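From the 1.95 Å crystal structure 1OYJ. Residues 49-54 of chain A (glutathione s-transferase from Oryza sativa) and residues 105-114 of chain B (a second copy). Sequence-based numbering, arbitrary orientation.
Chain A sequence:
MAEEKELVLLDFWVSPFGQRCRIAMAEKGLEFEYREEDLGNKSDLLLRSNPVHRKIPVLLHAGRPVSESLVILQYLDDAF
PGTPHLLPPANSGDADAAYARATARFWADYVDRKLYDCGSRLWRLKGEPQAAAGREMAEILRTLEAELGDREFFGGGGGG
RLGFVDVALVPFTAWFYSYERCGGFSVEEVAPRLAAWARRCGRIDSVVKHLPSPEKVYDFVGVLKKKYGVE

Chain A 49-54: SNPVHR
Chain B 105-114: RFWADYVDRK

This is a small, mostly apolar contact in which a non-helical turn of chain A sets Val A52 and His A53 against the aromatic side of a chain B helix, with one water as the polar link. It buries 299 Å² in total. No direct hydrogen bond crosses it.

Residues 105-114 of chain B are helical throughout, within a longer helix. In chain A, Asn A50 leaves helical geometry at phi/psi -129/69. Pro A51 (-70/-21), Val A52 (-75/-49) and His A53 (-108/-28) follow, and Arg A54 turns to 60/35. The turn is held by Arg A54 N to Asn A50 O at 2.7 Å. Asn A50, chi1 t, also accepts from His A53 N through OD1 at 3.2 Å.

The closest CA pair is Val A52 and Tyr B110, 8.9 Å apart. Val A52 points toward the helix with chi1 t. Its branches reach different rings: CG1 lies 3.4 Å from Tyr B110 CE1, and CG2 lies 3.6 Å from Trp B107 CH2. Its CB sits at the edge of the Phe B106 ring, 4.2 Å from CZ. Phe B106 and Tyr B110 have chi1 t and chi2 near 85°; Trp B107 has chi1 m and chi2 102°.

His A53 also points toward the helix, with chi1 -63° and chi2 -57°. Its CD2 is 3.5 Å from Phe B106 CZ. These two rings meet obliquely, with planes at 61° and centroids 5.4 Å apart. His A53 CE1 approaches the edge of Tyr B110, 4.2 Å from CD1.

The water lies 2.9 Å from His A53 NE2. It donates to Phe B106 O at 3.0 Å and to Asp B109 OD2 at 2.7 Å. Arg B113 NE forms a salt bridge to the same OD2 of Asp B109 at 2.9 Å, so this carboxylate joins the water link to a charged pair one helical turn apart.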

# COMPACT_ATOMS: atom_id res chain seq x y z
N SER A 49 4.76 8.75 18.09
CA SER A 49 5.46 8.71 16.80
C SER A 49 4.59 8.16 15.74
O SER A 49 4.70 8.62 14.65
CB SER A 49 6.74 7.84 16.90
OG SER A 49 7.63 8.35 17.88
N ASN A 50 3.69 7.21 16.07
CA ASN A 50 2.69 6.67 15.11
C ASN A 50 1.27 6.74 15.73
O ASN A 50 0.68 5.71 15.97
CB ASN A 50 3.07 5.19 14.78
CG ASN A 50 2.17 4.55 13.74
OD1 ASN A 50 1.36 5.19 13.15
ND2 ASN A 50 2.32 3.24 13.54
N PRO A 51 0.70 7.93 15.93
CA PRO A 51 -0.61 8.06 16.62
C PRO A 51 -1.73 7.53 15.83
O PRO A 51 -2.72 7.14 16.37
CB PRO A 51 -0.77 9.57 16.88
CG PRO A 51 0.26 10.23 15.93
CD PRO A 51 1.27 9.24 15.57
N VAL A 52 -1.55 7.43 14.51
CA VAL A 52 -2.61 7.00 13.68
C VAL A 52 -2.83 5.50 13.82
O VAL A 52 -3.94 5.05 14.05
CB VAL A 52 -2.42 7.51 12.18
CG1 VAL A 52 -3.50 7.08 11.35
CG2 VAL A 52 -2.33 9.05 12.12
N HIS A 53 -1.75 4.73 13.73
CA HIS A 53 -1.91 3.32 13.76
C HIS A 53 -1.43 2.72 15.06
O HIS A 53 -1.93 1.71 15.43
CB HIS A 53 -1.14 2.66 12.61
CG HIS A 53 -1.61 3.06 11.25
ND1 HIS A 53 -2.92 2.87 10.85
CD2 HIS A 53 -0.97 3.63 10.21
CE1 HIS A 53 -3.06 3.31 9.62
NE2 HIS A 53 -1.90 3.76 9.20
N ARG A 54 -0.49 3.33 15.72
CA ARG A 54 0.05 2.79 16.98
C ARG A 54 0.65 1.43 16.83
O ARG A 54 0.49 0.58 17.70
CB ARG A 54 -1.00 2.78 18.11
CG ARG A 54 -1.61 4.21 18.31
CD ARG A 54 -2.99 4.26 18.82
NE ARG A 54 -4.04 3.96 17.84
CZ ARG A 54 -4.63 2.77 17.70
NH1 ARG A 54 -4.28 1.72 18.46
NH2 ARG A 54 -5.60 2.62 16.80
N ARG B 105 3.11 9.12 0.93
CA ARG B 105 2.75 7.75 0.75
C ARG B 105 1.94 7.21 1.94
O ARG B 105 1.04 6.44 1.77
CB ARG B 105 4.00 6.92 0.56
CG ARG B 105 4.67 7.21 -0.75
CD ARG B 105 5.80 6.35 -1.01
NE ARG B 105 6.34 6.51 -2.34
CZ ARG B 105 7.55 6.86 -2.62
NH1 ARG B 105 7.91 6.98 -3.88
NH2 ARG B 105 8.42 7.10 -1.67
N PHE B 106 2.37 7.60 3.13
CA PHE B 106 1.65 7.23 4.36
C PHE B 106 0.20 7.63 4.34
O PHE B 106 -0.68 6.86 4.65
CB PHE B 106 2.30 7.91 5.59
CG PHE B 106 1.65 7.50 6.88
CD1 PHE B 106 2.04 6.35 7.51
CD2 PHE B 106 0.61 8.28 7.44
CE1 PHE B 106 1.46 5.95 8.68
CE2 PHE B 106 0.02 7.91 8.61
CZ PHE B 106 0.44 6.71 9.26
N TRP B 107 -0.06 8.87 4.02
CA TRP B 107 -1.43 9.33 3.94
C TRP B 107 -2.25 8.75 2.80
O TRP B 107 -3.41 8.52 2.94
CB TRP B 107 -1.56 10.87 4.02
CG TRP B 107 -1.21 11.30 5.42
CD1 TRP B 107 -0.04 11.84 5.83
CD2 TRP B 107 -2.01 11.16 6.61
NE1 TRP B 107 -0.02 12.01 7.20
CE2 TRP B 107 -1.22 11.60 7.71
CE3 TRP B 107 -3.29 10.66 6.87
CZ2 TRP B 107 -1.69 11.64 9.01
CZ3 TRP B 107 -3.74 10.66 8.15
CH2 TRP B 107 -2.92 11.14 9.23
N ALA B 108 -1.63 8.52 1.66
CA ALA B 108 -2.37 7.90 0.59
C ALA B 108 -2.77 6.48 1.00
O ALA B 108 -3.92 6.09 0.80
CB ALA B 108 -1.50 7.94 -0.71
N ASP B 109 -1.88 5.79 1.72
CA ASP B 109 -2.17 4.45 2.20
C ASP B 109 -3.32 4.51 3.23
O ASP B 109 -4.22 3.65 3.28
CB ASP B 109 -0.92 3.91 2.83
CG ASP B 109 -1.14 2.64 3.58
OD1 ASP B 109 -1.27 1.58 3.00
OD2 ASP B 109 -1.16 2.61 4.76
N TYR B 110 -3.24 5.51 4.08
CA TYR B 110 -4.36 5.72 5.01
C TYR B 110 -5.70 5.86 4.29
O TYR B 110 -6.68 5.19 4.64
CB TYR B 110 -4.09 6.92 5.83
CG TYR B 110 -5.15 7.24 6.86
CD1 TYR B 110 -5.12 6.64 8.12
CD2 TYR B 110 -6.15 8.15 6.60
CE1 TYR B 110 -6.07 6.93 9.11
CE2 TYR B 110 -7.14 8.44 7.59
CZ TYR B 110 -7.07 7.85 8.85
OH TYR B 110 -8.03 8.14 9.80
N VAL B 111 -5.75 6.66 3.26
CA VAL B 111 -7.00 6.74 2.51
C VAL B 111 -7.43 5.36 1.99
O VAL B 111 -8.58 4.96 2.12
CB VAL B 111 -6.83 7.69 1.34
CG1 VAL B 111 -8.09 7.75 0.54
CG2 VAL B 111 -6.54 9.01 1.86
N ASP B 112 -6.52 4.61 1.46
CA ASP B 112 -6.89 3.31 0.88
C ASP B 112 -7.34 2.32 1.95
O ASP B 112 -8.21 1.48 1.70
CB ASP B 112 -5.69 2.67 0.18
CG ASP B 112 -5.55 3.07 -1.28
OD1 ASP B 112 -4.76 2.41 -2.03
OD2 ASP B 112 -6.16 4.01 -1.76
N ARG B 113 -6.78 2.45 3.14
CA ARG B 113 -7.01 1.48 4.18
C ARG B 113 -8.32 1.80 4.85
O ARG B 113 -8.92 0.90 5.37
CB ARG B 113 -5.90 1.48 5.24
CG ARG B 113 -4.56 0.92 4.84
CD ARG B 113 -3.44 1.09 5.97
NE ARG B 113 -2.36 0.17 5.68
CZ ARG B 113 -2.31 -1.08 6.11
NH1 ARG B 113 -1.32 -1.88 5.71
NH2 ARG B 113 -3.23 -1.54 6.97
N LYS B 114 -8.74 3.06 4.85
CA LYS B 114 -9.97 3.47 5.55
C LYS B 114 -11.22 3.84 4.74
O LYS B 114 -12.31 3.42 5.09
CB LYS B 114 -9.68 4.69 6.34
CG LYS B 114 -8.58 4.53 7.37
CD LYS B 114 -8.83 3.46 8.36
CE LYS B 114 -7.68 3.50 9.37
NZ LYS B 114 -7.62 2.32 10.23
O HOH W 1 -1.19 4.63 6.52